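Local coordinates for protein beta-galactosidase (PDB 3TTY) that hydrolyses terminal beta-D-galactose residues from beta-galactosides, acting as a trimeric glycoside hydrolase with a TIM-barrel catalytic domain, at residues R165-E170 with S218-R223; L203-E206 with T212-Q215; F224-L229 with F263-E268. All coordinates share one frame; numbering follows the deposited sequence.

Contact 1: residues R165-E170 with S218-R223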
loop_
_atom_site.group_PDB
_atom_site.type_symbol
_atom_site.label_atom_id
_atom_site.label_comp_id
_atom_site.label_asym_id
_atom_site.label_seq_id
_atom_site.Cartn_x
_atom_site.Cartn_y
_atom_site.Cartn_z
ATOM N N ARG A 165 0.011 11.018 30.832
ATOM C CA ARG A 165 -0.789 10.733 32.017
ATOM C C ARG A 165 -0.900 11.960 32.904
ATOM O O ARG A 165 -1.961 12.215 33.470
ATOM C CB ARG A 165 -0.221 9.537 32.796
ATOM C CG ARG A 165 -0.169 8.284 31.951
ATOM C CD ARG A 165 0.497 7.121 32.662
ATOM N NE ARG A 165 0.539 5.937 31.812
ATOM C CZ ARG A 165 1.648 5.269 31.517
ATOM N NH1 ARG A 165 2.806 5.669 32.013
ATOM N NH2 ARG A 165 1.598 4.195 30.729
ATOM N N VAL A 166 0.197 12.709 33.021
ATOM C CA VAL A 166 0.209 13.927 33.829
ATOM C C VAL A 166 -0.750 14.918 33.196
ATOM O O VAL A 166 -1.538 15.566 33.875
ATOM C CB VAL A 166 1.637 14.534 33.904
ATOM C CG1 VAL A 166 1.624 15.888 34.618
ATOM C CG2 VAL A 166 2.614 13.555 34.599
ATOM N N TRP A 167 -0.691 15.009 31.873
ATOM C CA TRP A 167 -1.534 15.931 31.115
ATOM C C TRP A 167 -3.028 15.591 31.254
ATOM O O TRP A 167 -3.892 16.466 31.187
ATOM C CB TRP A 167 -1.095 15.907 29.650
ATOM C CG TRP A 167 -1.825 16.841 28.725
ATOM C CD1 TRP A 167 -1.438 18.093 28.346
ATOM C CD2 TRP A 167 -3.047 16.578 28.046
ATOM N NE1 TRP A 167 -2.346 18.626 27.467
ATOM C CE2 TRP A 167 -3.347 17.716 27.266
ATOM C CE3 TRP A 167 -3.917 15.486 28.008
ATOM C CZ2 TRP A 167 -4.488 17.797 26.471
ATOM C CZ3 TRP A 167 -5.051 15.572 27.225
ATOM C CH2 TRP A 167 -5.328 16.719 26.469
ATOM N N LEU A 168 -3.321 14.310 31.443
ATOM C CA LEU A 168 -4.689 13.855 31.664
ATOM C C LEU A 168 -5.146 14.125 33.102
ATOM O O LEU A 168 -6.316 14.423 33.342
ATOM C CB LEU A 168 -4.801 12.368 31.327
ATOM C CG LEU A 168 -4.589 12.058 29.838
ATOM C CD1 LEU A 168 -4.185 10.615 29.613
ATOM C CD2 LEU A 168 -5.842 12.403 29.043
ATOM N N LYS A 169 -4.225 14.026 34.055
ATOM C CA LYS A 169 -4.532 14.401 35.436
ATOM C C LYS A 169 -4.867 15.904 35.525
ATOM O O LYS A 169 -5.761 16.309 36.263
ATOM C CB LYS A 169 -3.365 14.047 36.364
ATOM C CG LYS A 169 -3.028 12.559 36.369
ATOM C CD LYS A 169 -1.730 12.236 37.135
ATOM C CE LYS A 169 -1.243 10.816 36.805
ATOM N NZ LYS A 169 -0.079 10.386 37.653
ATOM N N GLU A 170 -4.157 16.721 34.752
ATOM C CA GLU A 170 -4.420 18.147 34.723
ATOM C C GLU A 170 -5.740 18.437 34.036
ATOM O O GLU A 170 -6.474 19.325 34.450
ATOM C CB GLU A 170 -3.293 18.901 34.016
ATOM C CG GLU A 170 -1.910 18.456 34.466
ATOM C CD GLU A 170 -0.921 19.589 34.608
ATOM O OE1 GLU A 170 0.094 19.587 33.862
ATOM O OE2 GLU A 170 -1.148 20.459 35.487
ATOM N N SER A 218 -7.310 9.060 21.249
ATOM C CA SER A 218 -6.572 9.541 20.091
ATOM C C SER A 218 -6.640 11.059 19.990
ATOM O O SER A 218 -5.642 11.721 19.703
ATOM C CB SER A 218 -7.143 8.911 18.829
ATOM O OG SER A 218 -6.924 7.512 18.834
ATOM N N LEU A 219 -7.824 11.603 20.233
ATOM C CA LEU A 219 -8.039 13.041 20.178
ATOM C C LEU A 219 -7.188 13.765 21.220
ATOM O O LEU A 219 -6.475 14.705 20.888
ATOM C CB LEU A 219 -9.520 13.358 20.385
ATOM C CG LEU A 219 -9.966 14.821 20.350
ATOM C CD1 LEU A 219 -9.432 15.515 19.117
ATOM C CD2 LEU A 219 -11.505 14.919 20.415
ATOM N N ASP A 220 -7.271 13.319 22.475
ATOM C CA ASP A 220 -6.461 13.873 23.557
ATOM C C ASP A 220 -4.968 13.737 23.351
ATOM O O ASP A 220 -4.213 14.598 23.768
ATOM C CB ASP A 220 -6.831 13.263 24.916
ATOM C CG ASP A 220 -8.108 13.854 25.487
ATOM O OD1 ASP A 220 -8.632 13.294 26.472
ATOM O OD2 ASP A 220 -8.603 14.860 24.927
ATOM N N TYR A 221 -4.529 12.653 22.730
ATOM C CA TYR A 221 -3.095 12.493 22.544
ATOM C C TYR A 221 -2.563 13.521 21.531
ATOM O O TYR A 221 -1.472 14.087 21.703
ATOM C CB TYR A 221 -2.749 11.060 22.136
ATOM C CG TYR A 221 -1.292 10.744 22.364
ATOM C CD1 TYR A 221 -0.816 10.447 23.644
ATOM C CD2 TYR A 221 -0.386 10.752 21.302
ATOM C CE1 TYR A 221 0.528 10.161 23.858
ATOM C CE2 TYR A 221 0.951 10.466 21.505
ATOM C CZ TYR A 221 1.400 10.180 22.782
ATOM O OH TYR A 221 2.725 9.908 22.973
ATOM N N ARG A 222 -3.352 13.778 20.491
ATOM C CA ARG A 222 -2.998 14.801 19.522
ATOM C C ARG A 222 -2.980 16.192 20.171
ATOM O O ARG A 222 -2.068 16.984 19.915
ATOM C CB ARG A 222 -3.918 14.730 18.294
ATOM C CG ARG A 222 -3.590 13.551 17.381
ATOM C CD ARG A 222 -4.786 13.045 16.582
ATOM N NE ARG A 222 -4.403 11.958 15.672
ATOM C CZ ARG A 222 -4.200 10.694 16.051
ATOM N NH1 ARG A 222 -4.350 10.345 17.326
ATOM N NH2 ARG A 222 -3.842 9.775 15.160
ATOM N N ARG A 223 -3.948 16.486 21.041
ATOM C CA ARG A 223 -3.881 17.739 21.797
ATOM C C ARG A 223 -2.561 17.801 22.566
ATOM O O ARG A 223 -1.858 18.805 22.544
ATOM C CB ARG A 223 -5.045 17.871 22.780
ATOM C CG ARG A 223 -6.411 17.891 22.157
ATOM C CD ARG A 223 -7.511 17.914 23.215
ATOM N NE ARG A 223 -8.749 18.482 22.677
ATOM C CZ ARG A 223 -9.959 17.948 22.805
ATOM N NH1 ARG A 223 -10.127 16.810 23.473
ATOM N NH2 ARG A 223 -11.010 18.561 22.258
#
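Trp167 brings the outer end of its six-membered ring against the turn of helix 218-223 that runs from Asp220 to Arg223. CZ3 of Trp167 meets CB of Asp220 at 3.7 Å, and CZ2 of Trp167 reaches CB of Arg223, also at 3.7 Å, so that CZ2, CH2 and CZ3 of the indole touch two residues one helical turn apart. Between them CH2 of Trp167 approaches the carbonyl O of Asp220 at 3.6 Å. The ring gets there because its CG stands anti to the backbone N (chi1 -178°), which directs the indole toward helix 218-223. The carboxylate of Asp220 is turned 65° against the indole, with its CG level with the ring edge. Leu168 adds a smaller touch, its CD2 lying 3.9 Å from OD1 of Asp220. Both helices lie in the long connection between strands 142-146 and 249-253 of the (beta/alpha)8 barrel; their short segments cross at 102° with axes 10.8 Å apart, a separation bridged mainly by the tryptophan. The acid beside it is firmly gripped: OD2 of Asp220 takes a salt bridge from NH1 of Arg223 at 2.9 Å, lying in the guanidinium plane, while OD1 is hydrogen-bonded by Tyr172 and Trp182. Arg223 in turn meets Glu406 through NE and the carbonyl of Glu493 through NH2, linking this helix to residues beyond the barrel. NE1 of Trp167 points past the contact to Asp227, one turn further along the same partner helix.

Contact 2: residues L203-E206 with T212-Q215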
loop_
_atom_site.group_PDB
_atom_site.type_symbol
_atom_site.label_atom_id
_atom_site.label_comp_id
_atom_site.label_asym_id
_atom_site.label_seq_id
_atom_site.Cartn_x
_atom_site.Cartn_y
_atom_site.Cartn_z
ATOM N N LEU A 203 0.507 -0.137 18.377
ATOM C CA LEU A 203 0.606 -1.179 19.390
ATOM C C LEU A 203 -0.669 -1.253 20.238
ATOM O O LEU A 203 -0.866 -2.216 20.963
ATOM C CB LEU A 203 1.819 -0.955 20.307
ATOM C CG LEU A 203 3.227 -0.897 19.685
ATOM C CD1 LEU A 203 4.332 -0.672 20.745
ATOM C CD2 LEU A 203 3.526 -2.148 18.860
ATOM N N SER A 204 -1.532 -0.241 20.143
ATOM C CA SER A 204 -2.622 -0.104 21.104
ATOM C C SER A 204 -4.005 0.105 20.479
ATOM O O SER A 204 -4.648 -0.866 20.128
ATOM C CB SER A 204 -2.293 0.981 22.141
ATOM O OG SER A 204 -1.945 2.204 21.508
ATOM N N GLU A 205 -4.455 1.354 20.331
ATOM C CA GLU A 205 -5.804 1.627 19.831
ATOM C C GLU A 205 -5.893 1.979 18.345
ATOM O O GLU A 205 -6.986 2.058 17.793
ATOM C CB GLU A 205 -6.446 2.777 20.612
ATOM C CG GLU A 205 -6.585 2.557 22.100
ATOM C CD GLU A 205 -7.589 1.461 22.465
ATOM O OE1 GLU A 205 -7.837 1.286 23.672
ATOM O OE2 GLU A 205 -8.117 0.777 21.558
ATOM N N GLU A 206 -4.760 2.223 17.703
ATOM C CA GLU A 206 -4.795 2.822 16.367
ATOM C C GLU A 206 -4.218 1.913 15.306
ATOM O O GLU A 206 -3.458 0.996 15.609
ATOM C CB GLU A 206 -4.076 4.178 16.344
ATOM C CG GLU A 206 -4.833 5.243 17.138
ATOM C CD GLU A 206 -4.263 6.650 16.993
ATOM O OE1 GLU A 206 -4.669 7.525 17.786
ATOM O OE2 GLU A 206 -3.420 6.887 16.095
ATOM N N THR A 212 -8.953 4.359 14.667
ATOM C CA THR A 212 -8.836 4.155 16.107
ATOM C C THR A 212 -10.072 3.481 16.692
ATOM O O THR A 212 -11.175 3.654 16.191
ATOM C CB THR A 212 -8.609 5.491 16.849
ATOM O OG1 THR A 212 -8.163 5.237 18.188
ATOM C CG2 THR A 212 -9.899 6.307 16.886
ATOM N N ASN A 213 -9.867 2.712 17.759
ATOM C CA ASN A 213 -10.955 2.098 18.508
ATOM C C ASN A 213 -11.553 3.064 19.535
ATOM O O ASN A 213 -12.716 2.941 19.917
ATOM C CB ASN A 213 -10.437 0.872 19.246
ATOM C CG ASN A 213 -9.997 -0.226 18.310
ATOM O OD1 ASN A 213 -10.684 -0.550 17.349
ATOM N ND2 ASN A 213 -8.844 -0.798 18.582
ATOM N N PHE A 214 -10.738 4.018 19.982
ATOM C CA PHE A 214 -11.121 4.937 21.047
ATOM C C PHE A 214 -10.783 6.382 20.695
ATOM O O PHE A 214 -9.705 6.861 21.035
ATOM C CB PHE A 214 -10.440 4.528 22.364
ATOM C CG PHE A 214 -11.327 3.725 23.249
ATOM C CD1 PHE A 214 -11.545 2.378 22.994
ATOM C CD2 PHE A 214 -12.007 4.328 24.300
ATOM C CE1 PHE A 214 -12.416 1.641 23.792
ATOM C CE2 PHE A 214 -12.871 3.595 25.093
ATOM C CZ PHE A 214 -13.076 2.254 24.836
ATOM N N GLN A 215 -11.700 7.086 20.027
ATOM C CA GLN A 215 -11.336 8.408 19.503
ATOM C C GLN A 215 -10.991 9.409 20.610
ATOM O O GLN A 215 -10.159 10.300 20.415
ATOM C CB GLN A 215 -12.337 8.984 18.468
ATOM C CG GLN A 215 -13.594 8.182 18.147
ATOM C CD GLN A 215 -13.347 6.809 17.536
ATOM O OE1 GLN A 215 -13.267 5.819 18.257
ATOM N NE2 GLN A 215 -13.269 6.737 16.207
HETATM O O HOH W 1 -6.566 -2.392 17.811
#
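A short antiparallel beta hairpin, set just ahead of the long helix 215-243, brings Glu205 and Glu206 against Thr212 and Asn213. Glu206 and Thr212 form a non-hydrogen-bonded pair with CA atoms 4.3 Å apart, and on their shared face CG of Glu206 lies 3.5 Å from OG1 of Thr212. Next to this pair the backbone bond from N of Asn213 to O of Glu205, 3.0 Å long, fastens the base of the hairpin. The same carbonyl also receives a CA-H...O contact from Thr212. The hydroxyl of Thr212, placed beside its own carbonyl carbon (chi1 -165°), faces Glu206 and Ser218, whose own hydroxyl pairs with both; Arg222 adds a salt bridge to Glu206, and this partnership probably keeps the buried carboxylate charged.

Glu205 lies at a subunit boundary. Its chain bends at chi2 (-68°) and brings the carboxylate beside Asn213, the carboxylate and amide planes 83° apart; only a weak bond joins ND2 of Asn213 to OE2 of Glu205, at 3.4 Å. Each carboxylate oxygen has a further partner: His189, which also stacks on Phe214, binds OE1, and the backbone N of Gly110 of a neighbouring subunit binds OE2. Arg106 of that subunit reaches the carbonyl of Ser204, which places the hairpin base in the trimer interface. CD1 of Phe214 closes on OE1 of Glu205 at 3.9 Å. A water accepts from ND2 of Asn213 at 2.9 Å and donates weakly to O of Ser204 at 3.4 Å.

Contact 3: residues F224-L229 with F263-E268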
loop_
_atom_site.group_PDB
_atom_site.type_symbol
_atom_site.label_atom_id
_atom_site.label_comp_id
_atom_site.label_asym_id
_atom_site.label_seq_id
_atom_site.Cartn_x
_atom_site.Cartn_y
_atom_site.Cartn_z
ATOM N N PHE A 224 -2.241 16.701 23.239
ATOM C CA PHE A 224 -1.084 16.601 24.120
ATOM C C PHE A 224 0.236 16.794 23.372
ATOM O O PHE A 224 1.098 17.586 23.779
ATOM C CB PHE A 224 -1.129 15.238 24.834
ATOM C CG PHE A 224 0.169 14.833 25.464
ATOM C CD1 PHE A 224 0.713 15.572 26.503
ATOM C CD2 PHE A 224 0.835 13.706 25.029
ATOM C CE1 PHE A 224 1.921 15.201 27.086
ATOM C CE2 PHE A 224 2.042 13.328 25.598
ATOM C CZ PHE A 224 2.587 14.078 26.631
ATOM N N GLN A 225 0.396 16.057 22.276
ATOM C CA GLN A 225 1.575 16.189 21.421
ATOM C C GLN A 225 1.733 17.622 20.911
ATOM O O GLN A 225 2.815 18.197 20.953
ATOM C CB GLN A 225 1.488 15.201 20.256
ATOM C CG GLN A 225 1.832 13.759 20.659
ATOM C CD GLN A 225 3.272 13.631 21.101
ATOM O OE1 GLN A 225 4.190 13.758 20.292
ATOM N NE2 GLN A 225 3.483 13.399 22.391
ATOM N N SER A 226 0.634 18.201 20.447
ATOM C CA SER A 226 0.643 19.579 20.012
ATOM C C SER A 226 1.062 20.489 21.178
ATOM O O SER A 226 1.981 21.289 21.025
ATOM C CB SER A 226 -0.715 19.958 19.437
ATOM O OG SER A 226 -0.697 21.273 18.918
ATOM N N ASP A 227 0.426 20.341 22.346
ATOM C CA ASP A 227 0.805 21.120 23.526
ATOM C C ASP A 227 2.292 20.964 23.886
ATOM O O ASP A 227 2.932 21.942 24.245
ATOM C CB ASP A 227 -0.042 20.759 24.763
ATOM C CG ASP A 227 -1.477 21.237 24.667
ATOM O OD1 ASP A 227 -1.865 21.772 23.606
ATOM O OD2 ASP A 227 -2.235 21.061 25.653
ATOM N N SER A 228 2.814 19.737 23.802
ATOM C CA SER A 228 4.197 19.437 24.189
ATOM C C SER A 228 5.213 20.151 23.292
ATOM O O SER A 228 6.205 20.707 23.769
ATOM C CB SER A 228 4.477 17.927 24.135
ATOM O OG SER A 228 3.655 17.195 25.021
ATOM N N LEU A 229 4.975 20.099 21.987
ATOM C CA LEU A 229 5.809 20.827 21.046
ATOM C C LEU A 229 5.670 22.340 21.262
ATOM O O LEU A 229 6.653 23.075 21.175
ATOM C CB LEU A 229 5.472 20.421 19.609
ATOM C CG LEU A 229 5.821 18.961 19.284
ATOM C CD1 LEU A 229 5.025 18.441 18.102
ATOM C CD2 LEU A 229 7.308 18.819 19.030
ATOM N N PHE A 263 -4.036 27.557 15.865
ATOM C CA PHE A 263 -4.744 28.630 16.561
ATOM C C PHE A 263 -4.204 28.804 17.960
ATOM O O PHE A 263 -3.967 29.921 18.406
ATOM C CB PHE A 263 -6.262 28.405 16.567
ATOM C CG PHE A 263 -6.921 28.819 15.288
ATOM C CD1 PHE A 263 -6.918 30.146 14.899
ATOM C CD2 PHE A 263 -7.495 27.888 14.449
ATOM C CE1 PHE A 263 -7.501 30.533 13.718
ATOM C CE2 PHE A 263 -8.073 28.275 13.257
ATOM C CZ PHE A 263 -8.077 29.590 12.894
ATOM N N LYS A 264 -3.978 27.685 18.631
ATOM C CA LYS A 264 -3.397 27.685 19.955
ATOM C C LYS A 264 -1.908 28.062 19.894
ATOM O O LYS A 264 -1.394 28.760 20.770
ATOM C CB LYS A 264 -3.619 26.312 20.593
ATOM C CG LYS A 264 -2.936 26.108 21.918
ATOM C CD LYS A 264 -3.531 24.901 22.631
ATOM C CE LYS A 264 -2.787 24.581 23.930
ATOM N NZ LYS A 264 -3.509 23.519 24.704
ATOM N N TRP A 265 -1.215 27.626 18.847
ATOM C CA TRP A 265 0.184 28.024 18.674
ATOM C C TRP A 265 0.343 29.542 18.512
ATOM O O TRP A 265 1.224 30.144 19.125
ATOM C CB TRP A 265 0.826 27.287 17.493
ATOM C CG TRP A 265 1.331 25.906 17.838
ATOM C CD1 TRP A 265 0.575 24.810 18.151
ATOM C CD2 TRP A 265 2.706 25.478 17.890
ATOM N NE1 TRP A 265 1.396 23.733 18.422
ATOM C CE2 TRP A 265 2.706 24.117 18.267
ATOM C CE3 TRP A 265 3.934 26.119 17.668
ATOM C CZ2 TRP A 265 3.881 23.379 18.415
ATOM C CZ3 TRP A 265 5.113 25.384 17.829
ATOM C CH2 TRP A 265 5.074 24.026 18.198
ATOM N N ALA A 266 -0.515 30.154 17.694
ATOM C CA ALA A 266 -0.324 31.541 17.278
ATOM C C ALA A 266 -0.442 32.518 18.446
ATOM O O ALA A 266 0.162 33.595 18.430
ATOM C CB ALA A 266 -1.302 31.918 16.150
ATOM N N LYS A 267 -1.206 32.135 19.463
ATOM C CA LYS A 267 -1.373 32.978 20.639
ATOM C C LYS A 267 -0.039 33.168 21.346
ATOM O O LYS A 267 0.179 34.182 22.015
ATOM C CB LYS A 267 -2.404 32.379 21.594
ATOM C CG LYS A 267 -3.809 32.274 21.002
ATOM C CD LYS A 267 -4.787 31.703 22.042
ATOM C CE LYS A 267 -6.201 31.554 21.489
ATOM N NZ LYS A 267 -6.738 32.848 20.973
ATOM N N GLU A 268 0.864 32.207 21.164
ATOM C CA GLU A 268 2.168 32.241 21.825
ATOM C C GLU A 268 3.251 32.888 20.964
ATOM O O GLU A 268 4.394 33.034 21.405
ATOM C CB GLU A 268 2.599 30.816 22.207
ATOM C CG GLU A 268 1.528 30.013 22.933
ATOM C CD GLU A 268 1.138 30.590 24.309
ATOM O OE1 GLU A 268 1.937 31.341 24.931
ATOM O OE2 GLU A 268 0.017 30.266 24.773
#
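Trp265 supplies the close-packed half of this contact, its indole wedged against the turn from Ser226 to Leu229. NE1 of Trp265 donates to OG of Ser226 at 3.3 Å, the hydroxyl lying almost exactly in the ring plane, and OG in turn accepts from the backbone N of Asp261. At the far end of the indole CZ2 of Trp265 meets CB of Leu229 at 3.6 Å, while CH2 of Trp265 comes to 3.5 Å from the carbonyl O of Leu229. Leu230, Phe233 and Tyr151 pack on the same indole. An alanine here is likely to leave a gap beside Leu229 and rob the Ser226 hydroxyl of its indole donor.

The other half is polar and lies nearer solvent. Lys264 stretches out, all four side-chain torsions near 180° (chi1 174°), and its NZ forms a salt bridge of 2.6 Å with OD1 of Asp227, reaching it from above the carboxylate plane. NZ of Lys264 also lies 2.9 Å from OD2 of Asp227. Helix 215-243 precedes strand 249-253 and helix 262-266 follows it: the contact packs two helices flanking one strand of a (beta/alpha)8 barrel.

In the fold
From the N terminus, helix 158-172 comes first, within the long connection between barrel strands 142-146 and 249-253. Contact 1 closes the loop from this helix to the start of helix 215-243, and contact 2 is a tighter closure wholly within that loop. Contact 3 opens after contact 1 has closed, and spans strand 249-253 to reach helix 262-266. Contacts 1 and 3 use successive turns of helix 215-243 and meet through Trp167, which also packs on Phe224. Ser218, near the start of the helix, ties contact 2 to contact 1. The long helix runs from the subunit interface, past helix 158-172, which carries the zinc ligand Cys160, and packs on the helix following strand 249-253.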